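Local coordinates for uncharacterized protein (Helicobacter pylori, PDB 4O5J) that probably attaches the bacterium to host cells by binding sialic acid-bearing glycans through the extracellular domain of an outer membrane adhesin, at residues Phe283-Tyr288 / Ala368-Tyr372; Ala291-Lys295 / Val361-Leu365; Ile304-Phe308 / Val347-Lys351. All coordinates share one frame; numbering follows the deposited sequence.

Interaction 1: residues Phe283-Tyr288 / Ala368-Tyr372; sequences FAKDIY and ARDVY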
# COMPACT_ATOMS: atom_id res chain seq x y z
N PHE A 283 18.87 1.14 23.92
CA PHE A 283 17.41 1.07 23.95
C PHE A 283 16.80 2.37 23.40
O PHE A 283 15.84 2.36 22.58
CB PHE A 283 16.93 0.82 25.39
CG PHE A 283 15.46 0.93 25.55
CD1 PHE A 283 14.65 -0.16 25.27
CD2 PHE A 283 14.88 2.12 25.94
CE1 PHE A 283 13.27 -0.08 25.39
CE2 PHE A 283 13.51 2.20 26.07
CZ PHE A 283 12.71 1.11 25.78
N ALA A 284 17.35 3.49 23.84
CA ALA A 284 16.95 4.78 23.35
C ALA A 284 16.95 4.87 21.84
O ALA A 284 15.97 5.33 21.24
CB ALA A 284 17.82 5.84 23.90
N LYS A 285 18.03 4.44 21.22
CA LYS A 285 18.17 4.62 19.80
C LYS A 285 17.30 3.60 19.06
O LYS A 285 16.71 3.87 18.01
CB LYS A 285 19.65 4.49 19.41
CG LYS A 285 19.84 4.63 17.94
CD LYS A 285 21.19 4.19 17.47
CE LYS A 285 21.10 4.14 15.95
NZ LYS A 285 22.33 3.57 15.35
N ASP A 286 17.15 2.43 19.67
CA ASP A 286 16.41 1.34 19.02
C ASP A 286 14.92 1.59 19.04
O ASP A 286 14.25 1.32 18.04
CB ASP A 286 16.72 -0.06 19.64
CG ASP A 286 18.07 -0.65 19.11
OD1 ASP A 286 18.57 -0.13 18.07
OD2 ASP A 286 18.64 -1.63 19.74
N ILE A 287 14.38 2.06 20.17
CA ILE A 287 12.95 2.28 20.24
C ILE A 287 12.60 3.39 19.25
O ILE A 287 11.53 3.35 18.65
CB ILE A 287 12.46 2.59 21.68
CG1 ILE A 287 10.92 2.53 21.75
CG2 ILE A 287 12.97 3.94 22.17
CD1 ILE A 287 10.42 2.77 23.16
N TYR A 288 13.51 4.34 19.05
CA TYR A 288 13.24 5.43 18.13
C TYR A 288 13.18 4.94 16.67
O TYR A 288 12.23 5.22 15.93
CB TYR A 288 14.27 6.52 18.31
CG TYR A 288 13.97 7.79 17.57
CD1 TYR A 288 12.66 8.15 17.26
CD2 TYR A 288 14.98 8.68 17.24
CE1 TYR A 288 12.38 9.33 16.58
CE2 TYR A 288 14.72 9.85 16.58
CZ TYR A 288 13.41 10.17 16.24
OH TYR A 288 13.17 11.35 15.61
N ALA A 368 9.01 7.99 21.87
CA ALA A 368 10.30 7.37 21.50
C ALA A 368 11.32 8.47 21.16
O ALA A 368 12.49 8.38 21.56
CB ALA A 368 10.14 6.44 20.31
N ARG A 369 10.87 9.50 20.42
CA ARG A 369 11.74 10.59 20.07
C ARG A 369 12.24 11.28 21.34
O ARG A 369 13.42 11.65 21.45
CB ARG A 369 11.02 11.57 19.14
CG ARG A 369 11.81 12.84 18.81
CD ARG A 369 11.19 13.59 17.59
NE ARG A 369 9.74 13.52 17.63
CZ ARG A 369 8.96 13.06 16.62
NH1 ARG A 369 9.49 12.64 15.46
NH2 ARG A 369 7.62 13.04 16.76
N ASP A 370 11.35 11.44 22.33
CA ASP A 370 11.77 12.11 23.57
C ASP A 370 12.79 11.25 24.34
O ASP A 370 13.75 11.78 24.92
CB ASP A 370 10.56 12.34 24.47
CG ASP A 370 9.55 13.38 23.87
OD1 ASP A 370 9.95 14.24 23.02
OD2 ASP A 370 8.35 13.36 24.26
N VAL A 371 12.57 9.95 24.39
CA VAL A 371 13.55 9.01 25.02
C VAL A 371 14.87 9.18 24.32
O VAL A 371 15.88 9.32 24.97
CB VAL A 371 13.07 7.55 24.95
CG1 VAL A 371 14.19 6.54 25.33
CG2 VAL A 371 11.85 7.37 25.85
N TYR A 372 14.86 9.24 23.00
CA TYR A 372 16.11 9.40 22.29
C TYR A 372 16.79 10.76 22.51
O TYR A 372 18.01 10.83 22.56
CB TYR A 372 15.87 9.21 20.83
CG TYR A 372 17.11 9.34 19.99
CD1 TYR A 372 18.12 8.37 20.01
CD2 TYR A 372 17.26 10.43 19.13
CE1 TYR A 372 19.23 8.50 19.20
CE2 TYR A 372 18.37 10.58 18.33
CZ TYR A 372 19.32 9.61 18.35
OH TYR A 372 20.41 9.78 17.54

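Interaction 2: residues Ala291-Lys295 / Val361-Leu365; sequences AQNQK and VDAAL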
# COMPACT_ATOMS: atom_id res chain seq x y z
N ALA A 291 10.05 2.92 16.17
CA ALA A 291 8.85 3.78 16.00
C ALA A 291 8.84 4.48 14.63
O ALA A 291 7.81 4.43 13.94
CB ALA A 291 8.76 4.79 17.16
N GLN A 292 9.95 5.05 14.20
CA GLN A 292 10.00 5.61 12.83
C GLN A 292 9.63 4.59 11.82
O GLN A 292 8.78 4.86 10.93
CB GLN A 292 11.38 6.13 12.52
CG GLN A 292 11.72 7.35 13.31
CD GLN A 292 13.17 7.75 13.15
OE1 GLN A 292 13.54 8.45 12.21
NE2 GLN A 292 14.00 7.31 14.05
N ASN A 293 10.21 3.40 11.93
CA ASN A 293 9.96 2.34 10.90
C ASN A 293 8.50 1.97 10.85
O ASN A 293 7.94 1.79 9.76
CB ASN A 293 10.79 1.05 11.14
CG ASN A 293 12.25 1.25 10.86
OD1 ASN A 293 12.64 2.14 10.12
ND2 ASN A 293 13.06 0.42 11.45
N GLN A 294 7.88 1.84 12.03
CA GLN A 294 6.50 1.44 12.08
C GLN A 294 5.61 2.58 11.51
O GLN A 294 4.60 2.30 10.87
CB GLN A 294 6.06 1.12 13.50
CG GLN A 294 4.67 0.49 13.54
CD GLN A 294 4.38 -0.10 14.92
OE1 GLN A 294 3.56 0.43 15.71
NE2 GLN A 294 5.08 -1.22 15.23
N LYS A 295 6.00 3.83 11.69
CA LYS A 295 5.25 4.92 11.06
C LYS A 295 5.41 4.84 9.52
O LYS A 295 4.42 5.00 8.77
CB LYS A 295 5.69 6.28 11.58
CG LYS A 295 4.78 7.41 11.06
CD LYS A 295 5.42 8.77 11.31
CE LYS A 295 4.48 9.99 11.28
NZ LYS A 295 3.35 9.81 10.36
N VAL A 361 0.47 5.38 16.35
CA VAL A 361 1.91 5.31 16.13
C VAL A 361 2.54 6.70 16.28
O VAL A 361 3.67 6.80 16.76
CB VAL A 361 2.29 4.66 14.78
CG1 VAL A 361 2.09 5.62 13.60
CG2 VAL A 361 3.74 4.19 14.80
N ASP A 362 1.80 7.76 15.91
CA ASP A 362 2.31 9.12 16.11
C ASP A 362 2.60 9.42 17.53
O ASP A 362 3.60 10.03 17.83
CB ASP A 362 1.34 10.17 15.58
CG ASP A 362 1.31 10.17 14.02
OD1 ASP A 362 2.28 9.72 13.37
OD2 ASP A 362 0.35 10.66 13.43
N ALA A 363 1.67 9.04 18.40
CA ALA A 363 1.84 9.23 19.83
C ALA A 363 3.01 8.36 20.35
O ALA A 363 3.85 8.83 21.11
CB ALA A 363 0.52 8.93 20.58
N ALA A 364 3.09 7.11 19.92
CA ALA A 364 4.22 6.27 20.37
C ALA A 364 5.55 6.82 19.87
O ALA A 364 6.50 6.90 20.62
CB ALA A 364 4.08 4.84 19.93
N LEU A 365 5.58 7.23 18.59
CA LEU A 365 6.78 7.81 17.99
C LEU A 365 7.24 9.04 18.79
O LEU A 365 8.46 9.27 19.01
CB LEU A 365 6.53 8.20 16.55
CG LEU A 365 7.67 8.98 15.91
CD1 LEU A 365 8.90 8.13 15.84
CD2 LEU A 365 7.23 9.37 14.53

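Interaction 3: residues Ile304-Phe308 / Val347-Lys351; sequences IFNLF and VQTIK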
# COMPACT_ATOMS: atom_id res chain seq x y z
N ILE A 304 -0.68 3.28 -0.59
CA ILE A 304 -1.49 2.34 -1.40
C ILE A 304 -2.97 2.76 -1.43
O ILE A 304 -3.61 2.70 -2.46
CB ILE A 304 -1.32 0.89 -0.89
CG1 ILE A 304 0.07 0.37 -1.31
CG2 ILE A 304 -2.42 -0.02 -1.44
CD1 ILE A 304 0.64 -0.42 -0.22
N PHE A 305 -3.52 3.16 -0.28
CA PHE A 305 -4.88 3.64 -0.25
C PHE A 305 -5.04 4.82 -1.23
O PHE A 305 -5.98 4.84 -2.06
CB PHE A 305 -5.35 4.01 1.15
CG PHE A 305 -6.71 4.69 1.11
CD1 PHE A 305 -7.87 3.96 0.82
CD2 PHE A 305 -6.83 6.06 1.23
CE1 PHE A 305 -9.11 4.57 0.73
CE2 PHE A 305 -8.09 6.68 1.15
CZ PHE A 305 -9.24 5.95 0.89
N ASN A 306 -4.12 5.77 -1.18
CA ASN A 306 -4.16 6.94 -2.07
C ASN A 306 -4.12 6.53 -3.51
O ASN A 306 -4.78 7.16 -4.36
CB ASN A 306 -3.04 7.94 -1.73
CG ASN A 306 -3.31 8.68 -0.41
OD1 ASN A 306 -4.44 8.64 0.10
ND2 ASN A 306 -2.29 9.38 0.14
N LEU A 307 -3.34 5.48 -3.84
CA LEU A 307 -3.25 5.03 -5.23
C LEU A 307 -4.60 4.44 -5.68
O LEU A 307 -4.98 4.59 -6.83
CB LEU A 307 -2.12 3.99 -5.42
CG LEU A 307 -0.70 4.65 -5.46
CD1 LEU A 307 0.42 3.62 -5.21
CD2 LEU A 307 -0.54 5.38 -6.78
N PHE A 308 -5.32 3.78 -4.78
CA PHE A 308 -6.63 3.24 -5.12
C PHE A 308 -7.62 4.42 -5.27
O PHE A 308 -8.45 4.42 -6.16
CB PHE A 308 -7.18 2.36 -4.02
CG PHE A 308 -6.76 0.91 -4.13
CD1 PHE A 308 -7.29 0.12 -5.15
CD2 PHE A 308 -5.86 0.36 -3.24
CE1 PHE A 308 -6.92 -1.20 -5.31
CE2 PHE A 308 -5.52 -0.98 -3.36
CZ PHE A 308 -6.03 -1.77 -4.40
N VAL A 347 -9.95 -2.46 0.50
CA VAL A 347 -9.44 -1.11 0.33
C VAL A 347 -9.88 -0.22 1.51
O VAL A 347 -9.07 0.53 2.08
CB VAL A 347 -9.89 -0.49 -1.01
CG1 VAL A 347 -9.56 1.01 -1.06
CG2 VAL A 347 -9.26 -1.26 -2.15
N GLN A 348 -11.15 -0.33 1.89
CA GLN A 348 -11.66 0.48 3.01
C GLN A 348 -10.94 0.09 4.29
O GLN A 348 -10.65 0.92 5.14
CB GLN A 348 -13.14 0.30 3.19
CG GLN A 348 -13.95 0.89 2.02
CD GLN A 348 -13.59 2.35 1.69
OE1 GLN A 348 -13.63 3.23 2.56
NE2 GLN A 348 -13.24 2.61 0.41
N THR A 349 -10.64 -1.19 4.43
CA THR A 349 -9.87 -1.64 5.60
C THR A 349 -8.49 -0.97 5.68
O THR A 349 -8.03 -0.65 6.79
CB THR A 349 -9.75 -3.16 5.62
OG1 THR A 349 -11.07 -3.72 5.72
CG2 THR A 349 -8.87 -3.67 6.75
N ILE A 350 -7.82 -0.79 4.54
CA ILE A 350 -6.56 -0.06 4.54
C ILE A 350 -6.80 1.34 5.08
O ILE A 350 -6.05 1.83 5.92
CB ILE A 350 -5.99 0.11 3.14
CG1 ILE A 350 -5.85 -1.23 2.45
CG2 ILE A 350 -4.63 0.76 3.25
CD1 ILE A 350 -5.26 -1.09 1.05
N LYS A 351 -7.83 2.00 4.59
CA LYS A 351 -8.16 3.37 5.05
C LYS A 351 -8.43 3.40 6.57
O LYS A 351 -7.91 4.26 7.29
CB LYS A 351 -9.38 3.90 4.31
CG LYS A 351 -9.88 5.27 4.79
CD LYS A 351 -11.17 5.67 4.09
CE LYS A 351 -11.71 6.96 4.71
NZ LYS A 351 -13.00 7.20 4.07

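Interaction 1: residues Phe283-Tyr288 / Ala368-Tyr372
I287 N donates to F283 O over 2.8 Å, the shortest backbone bond within either segment, and both residues of this helical turn reach V371 on the partner helix through their side chains. Between these two segments the contact is apolar and aromatic. Their axes approach to 8.1 Å and run nearly antiparallel, at 154°, consistent with the small A284 and A368 lying where the backbones come nearest. V371 CG1 sits over the A284 backbone, 3.8 Å from A284 CA, while the A368 methyl lies between I287 and Y288.

Y288 carries much of the outer side. Its CG is turned anti to the backbone N (chi1 -171°), which sends the ring across the partner helix. R369 CA lies over one ring face at 4.0 Å from the centroid, a CH-pi contact, and the R369 chain slants across the ring, CB near CE1, CG near CZ and CD 3.6 Å from Y288 OH. Y372 flanks the same ring obliquely: the centroids are 5.1 Å apart with planes at 34°, and CD2 of Y288 is 3.4 Å from CD2 of Y372. The Y372 ring also lies beside K285, whose CA is 3.8 Å from Y372 CD1.

Helices 281-309 and 343-396 pack here in the adhesin's helical bundle: V60 and L64 of helix 57-76 meet F283, I287 and V371, and D370 bonds to S50 and N53 in helix 29-54. The contact therefore depends on shape and dispersion, with aliphatic core inside and the exposed Y372 and partly exposed Y288 on the outer side.

Interaction 2: residues Ala291-Lys295 / Val361-Leu365
K295 reaches across to D362 with a chain that is extended as far as CE and then bends, NZ lying 3.2 Å from D362 OD1 in a salt bridge. The last torsion, chi4 at -30°, is unfavourable, and K295 CE lies 3.0 Å from the same D362 OD1, too short for a comfortable contact, so the modelled detail of the lysine end is doubtful. The CB of D362 points away from the partner helix, yet with CG placed beside the backbone N the carboxylate swings back toward the lysine.

Beneath this bridge the lysine methylenes pack on apolar groups. K295 CD meets L365 CD2 at 3.7 Å, the two side chains crossing at about a right angle. The other branch of L365 reaches the preceding turn of 291-295, where its CD1 touches A291 CB at 3.6 Å and also lies against the Q292 backbone. V361 divides its methyls similarly: with chi1 at 77°, CG1 takes the crowded position between backbone N and carbonyl carbon and packs 4.1 Å from K295 CG, while CG2 comes 3.9 Å from K295 N and also meets the amide end of Q294. The amide of Q294 is fixed from outside, its NE2 bonding to L67 O on helix 57-76; L67 also packs on A291 and A364.

The axes are 9.3 Å apart at closest and antiparallel within the bundle, at 161°. V361 and L365 thus pack on A291 and on the methylenes of K295, and the partly exposed ion pair at the margin probably adds modest electrostatic stabilisation to a mainly apolar contact.

Interaction 3: residues Ile304-Phe308 / Val347-Lys351
F305 extends toward V347 and K351 because its CG stands anti to the backbone N (chi1 172°), whereas one turn later F308 has CG beside its backbone N and presents a ring face to V347. The two methyls of V347 serve the two rings separately. CG2 sits over the centre of the F308 ring, 3.6 Å from the centroid and only 3° off the normal, a well-centred CH-pi contact; CG1 goes to the F305 ring, 3.9 Å from its CD1.

K351 treats F305 as a platform. Its CB lies over one face, offset toward the rim and 3.9 Å from the ring centroid, and the extended chain then runs on past the ring, with K351 CD 3.7 Å from F305 CZ, before the ammonium end leads away.

This is helix-helix packing in an antiparallel bundle, near the C-terminal end of helix 281-309 and the start of helix 343-396. The local axes cross more openly here, at 133° with a closest approach of 9.6 Å, a separation spanned by phenylalanine rings and branched aliphatics. I350 fills the deeper part: its CG2 is 3.9 Å from F305 CB, and its CD1 is 3.9 Å from I304 CG2. Behind I304 and F308, L253 and M249 of helix 241-268 close one side, while V90 and S93 of helix 82-101 approach from another.

Followed from the N terminus, helix 281-309 supplies the first segment of every contact, in the order 283-288, 291-295 and 304-308; helix 343-396 then returns antiparallel and answers in reverse order. Interaction 3 therefore closes the shortest loop, which includes helix 313-320; interaction 2 encloses it, and interaction 1 encloses both, without any crossing. Interactions 1 and 2 are continuous, their centres 11 Å apart and A368 CB touching A291 CB. Interaction 3 lies about 20 Å from interaction 2, centre to centre, and its centre is about 7 Å from the geometric centre of the chain. Together they pair the two helices lengthwise, with helix 57-76 beside interactions 1 and 2 and helix 82-101 beside interaction 3.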